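Local coordinates for transcription initiation factor IIB (Methanocaldococcus vulcanius, PDB 5O9I), which carries a mini-intein with the HINT fold, which probably excises itself by protein splicing and joins the flanking transcription factor segments, at residues Ile120-Lys125 with Phe154-Ile159. Numbering follows the deposited sequence.
Sequences ILVLAK and FIFLKI
Leu-121 and Leu-157 form a hydrogen-bonded antiparallel pair, with Leu-121 N 2.8 Å from Leu-157 O and the return bond running from Leu-157 N to Leu-121 O. Leu-123 and Ile-155 repeat this two-bond pairing, the bond from Leu-123 N to Ile-155 O being nearly straight at 176°. Val-122 faces Phe-156 between them as a non-hydrogen-bonded pair. The strands are strongly twisted, their directions 140° apart.

On the face of Ile-120, Val-122 and Phe-156, the two Val-122 methyls meet two aromatic rings. CG1, anti to the backbone N (chi1 -169°), sits over the Phe-154 ring in a CH-pi contact, 3.6 Å from the centroid and displaced toward the rim. CG2 lies alongside the Phe-156 ring, 4.1 Å from CE1, while Ile-120 CG2 meets Phe-156 CB. On the face of Leu-121, Leu-123 and Ile-155, Leu-123 CB packs against Ile-155 CG1, and Ile-159 CG1 reaches Leu-121 CG from beyond the paired region, 3.9 Å away. Beyond the last bridge, Lys-125 bends at its last side-chain torsion and brings NZ to within 2.7 Å of Phe-154 O; the same ammonium also bonds Ser-152 O.

The Phe-154 ring also meets Phe-58, edge-to-face, at the end of strand 53-58 in another sheet, and Tyr-62 in the turn after it. An alanine here would probably leave Val-122 CG1 without its aromatic face and open a gap beside those two rings. Four backbone bonds thus fix the register of edge strand 120-124 against strand 154-162, and the shared ammonium would help join their ends where the pairing stops.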
ATOM      1  N   ILE A 120       1.969 -11.805 -12.460  1.00 95.57           N
ATOM      2  CA  ILE A 120       3.131 -11.047 -12.178  1.00 89.83           C
ATOM      3  C   ILE A 120       2.663  -9.820 -11.423  1.00 83.21           C
ATOM      4  O   ILE A 120       1.763  -9.116 -11.884  1.00 81.60           O
ATOM      5  CB  ILE A 120       3.865 -10.724 -13.486  1.00 92.73           C
ATOM      6  CG1 ILE A 120       4.854 -11.870 -13.772  1.00 95.04           C
ATOM      7  CG2 ILE A 120       4.577  -9.367 -13.436  1.00 91.29           C
ATOM      8  CD1 ILE A 120       5.169 -12.094 -15.234  1.00 96.78           C
ATOM      9  N   LEU A 121       3.275  -9.603 -10.256  1.00 77.30           N
ATOM     10  CA  LEU A 121       3.035  -8.416  -9.448  1.00 72.30           C
ATOM     11  C   LEU A 121       4.251  -7.568  -9.381  1.00 66.30           C
ATOM     12  O   LEU A 121       5.354  -8.056  -9.523  1.00 68.40           O
ATOM     13  CB  LEU A 121       2.637  -8.809  -8.041  1.00 72.45           C
ATOM     14  CG  LEU A 121       1.227  -9.367  -7.908  1.00 74.72           C
ATOM     15  CD1 LEU A 121       0.860  -9.394  -6.428  1.00 76.18           C
ATOM     16  CD2 LEU A 121       0.205  -8.581  -8.699  1.00 73.01           C
ATOM     17  N   VAL A 122       4.027  -6.281  -9.178  1.00 65.35           N
ATOM     18  CA  VAL A 122       5.095  -5.279  -9.092  1.00 59.63           C
ATOM     19  C   VAL A 122       5.434  -5.059  -7.609  1.00 57.68           C
ATOM     20  O   VAL A 122       4.532  -4.867  -6.771  1.00 58.89           O
ATOM     21  CB  VAL A 122       4.655  -3.949  -9.723  1.00 57.92           C
ATOM     22  CG1 VAL A 122       5.848  -3.057  -9.861  1.00 58.76           C
ATOM     23  CG2 VAL A 122       4.104  -4.135 -11.109  1.00 57.87           C
ATOM     24  N   LEU A 123       6.716  -5.140  -7.294  1.00 53.17           N
ATOM     25  CA  LEU A 123       7.230  -4.752  -5.963  1.00 52.23           C
ATOM     26  C   LEU A 123       8.500  -3.930  -6.140  1.00 49.40           C
ATOM     27  O   LEU A 123       9.048  -3.858  -7.276  1.00 46.15           O
ATOM     28  CB  LEU A 123       7.559  -5.970  -5.070  1.00 53.79           C
ATOM     29  CG  LEU A 123       6.472  -6.948  -4.693  1.00 57.15           C
ATOM     30  CD1 LEU A 123       6.163  -7.979  -5.781  1.00 59.00           C
ATOM     31  CD2 LEU A 123       6.870  -7.660  -3.385  1.00 58.35           C
ATOM     32  N   ALA A 124       8.928  -3.351  -5.022  1.00 48.17           N
ATOM     33  CA  ALA A 124      10.130  -2.513  -4.885  1.00 48.73           C
ATOM     34  C   ALA A 124      11.437  -3.334  -5.013  1.00 50.19           C
ATOM     35  O   ALA A 124      11.528  -4.465  -4.583  1.00 51.45           O
ATOM     36  CB  ALA A 124      10.075  -1.822  -3.525  1.00 47.79           C
ATOM     37  N   LYS A 125      12.393  -2.772  -5.724  1.00 52.88           N
ATOM     38  CA  LYS A 125      13.740  -3.336  -5.855  1.00 58.03           C
ATOM     39  C   LYS A 125      14.500  -3.430  -4.560  1.00 61.00           C
ATOM     40  O   LYS A 125      14.557  -2.469  -3.854  1.00 69.13           O
ATOM     41  CB  LYS A 125      14.616  -2.515  -6.796  1.00 58.16           C
ATOM     42  CG  LYS A 125      14.843  -3.116  -8.189  1.00 61.07           C
ATOM     43  CD  LYS A 125      15.824  -2.194  -9.005  1.00 61.26           C
ATOM     44  CE  LYS A 125      16.032  -2.525 -10.472  1.00 56.37           C
ATOM     45  NZ  LYS A 125      14.693  -2.815 -11.077  1.00 57.57           N
ATOM     46  N   PHE A 154      11.393  -1.241  -9.909  1.00 46.09           N
ATOM     47  CA  PHE A 154      10.578  -2.431  -9.658  1.00 45.11           C
ATOM     48  C   PHE A 154      11.296  -3.772  -9.841  1.00 45.54           C
ATOM     49  O   PHE A 154      12.270  -3.903 -10.562  1.00 44.51           O
ATOM     50  CB  PHE A 154       9.406  -2.455 -10.642  1.00 46.42           C
ATOM     51  CG  PHE A 154       8.558  -1.231 -10.639  1.00 46.04           C
ATOM     52  CD1 PHE A 154       8.195  -0.586  -9.430  1.00 47.54           C
ATOM     53  CD2 PHE A 154       8.076  -0.735 -11.840  1.00 46.27           C
ATOM     54  CE1 PHE A 154       7.396   0.549  -9.443  1.00 48.25           C
ATOM     55  CE2 PHE A 154       7.287   0.388 -11.875  1.00 47.06           C
ATOM     56  CZ  PHE A 154       6.929   1.030 -10.678  1.00 47.99           C
ATOM     57  N   ILE A 155      10.712  -4.783  -9.215  1.00 45.69           N
ATOM     58  CA  ILE A 155      10.885  -6.126  -9.587  1.00 47.37           C
ATOM     59  C   ILE A 155       9.480  -6.709  -9.837  1.00 51.37           C
ATOM     60  O   ILE A 155       8.479  -6.208  -9.260  1.00 53.32           O
ATOM     61  CB  ILE A 155      11.621  -6.947  -8.527  1.00 48.24           C
ATOM     62  CG1 ILE A 155      10.926  -6.856  -7.181  1.00 48.07           C
ATOM     63  CG2 ILE A 155      13.053  -6.448  -8.437  1.00 48.71           C
ATOM     64  CD1 ILE A 155      11.537  -7.807  -6.188  1.00 48.97           C
ATOM     65  N   PHE A 156       9.426  -7.782 -10.664  1.00 52.25           N
ATOM     66  CA  PHE A 156       8.214  -8.406 -11.074  1.00 54.92           C
ATOM     67  C   PHE A 156       8.279  -9.861 -10.624  1.00 61.13           C
ATOM     68  O   PHE A 156       9.164 -10.585 -11.032  1.00 61.38           O
ATOM     69  CB  PHE A 156       8.098  -8.270 -12.594  1.00 55.32           C
ATOM     70  CG  PHE A 156       8.331  -6.878 -13.066  1.00 52.13           C
ATOM     71  CD1 PHE A 156       7.354  -5.919 -12.902  1.00 51.02           C
ATOM     72  CD2 PHE A 156       9.557  -6.511 -13.549  1.00 52.30           C
ATOM     73  CE1 PHE A 156       7.577  -4.593 -13.229  1.00 50.43           C
ATOM     74  CE2 PHE A 156       9.825  -5.186 -13.881  1.00 52.52           C
ATOM     75  CZ  PHE A 156       8.813  -4.200 -13.713  1.00 51.31           C
ATOM     76  N   LEU A 157       7.357 -10.283  -9.755  1.00 64.97           N
ATOM     77  CA  LEU A 157       7.406 -11.582  -9.140  1.00 68.01           C
ATOM     78  C   LEU A 157       6.066 -12.247  -9.303  1.00 74.91           C
ATOM     79  O   LEU A 157       5.039 -11.542  -9.417  1.00 77.38           O
ATOM     80  CB  LEU A 157       7.756 -11.444  -7.650  1.00 67.48           C
ATOM     81  CG  LEU A 157       9.202 -11.013  -7.316  1.00 65.90           C
ATOM     82  CD1 LEU A 157       9.444 -11.038  -5.824  1.00 63.95           C
ATOM     83  CD2 LEU A 157      10.289 -11.842  -8.026  1.00 67.10           C
ATOM     84  N   LYS A 158       6.057 -13.583  -9.269  1.00 80.72           N
ATOM     85  CA  LYS A 158       4.822 -14.321  -9.581  1.00 88.25           C
ATOM     86  C   LYS A 158       4.184 -14.691  -8.265  1.00 89.52           C
ATOM     87  O   LYS A 158       4.897 -14.917  -7.278  1.00 93.77           O
ATOM     88  CB  LYS A 158       5.049 -15.588 -10.420  1.00 94.00           C
ATOM     89  CG  LYS A 158       6.372 -15.717 -11.191  1.00 95.71           C
ATOM     90  CD  LYS A 158       6.629 -17.177 -11.649  1.00 97.67           C
ATOM     91  CE  LYS A 158       6.435 -17.395 -13.170  1.00 95.52           C
ATOM     92  NZ  LYS A 158       5.191 -16.750 -13.715  1.00 92.84           N
ATOM     93  N   ILE A 159       2.875 -14.844  -8.289  1.00 93.50           N
ATOM     94  CA  ILE A 159       2.135 -15.133  -7.082  1.00 99.18           C
ATOM     95  C   ILE A 159       2.214 -16.626  -6.763  1.00106.17           C
ATOM     96  O   ILE A 159       1.892 -17.453  -7.605  1.00103.95           O
ATOM     97  CB  ILE A 159       0.660 -14.721  -7.245  1.00 99.10           C
ATOM     98  CG1 ILE A 159       0.557 -13.244  -7.573  1.00 93.30           C
ATOM     99  CG2 ILE A 159      -0.134 -15.087  -5.983  1.00104.47           C
ATOM    100  CD1 ILE A 159      -0.563 -12.862  -8.496  1.00 95.54           C
TER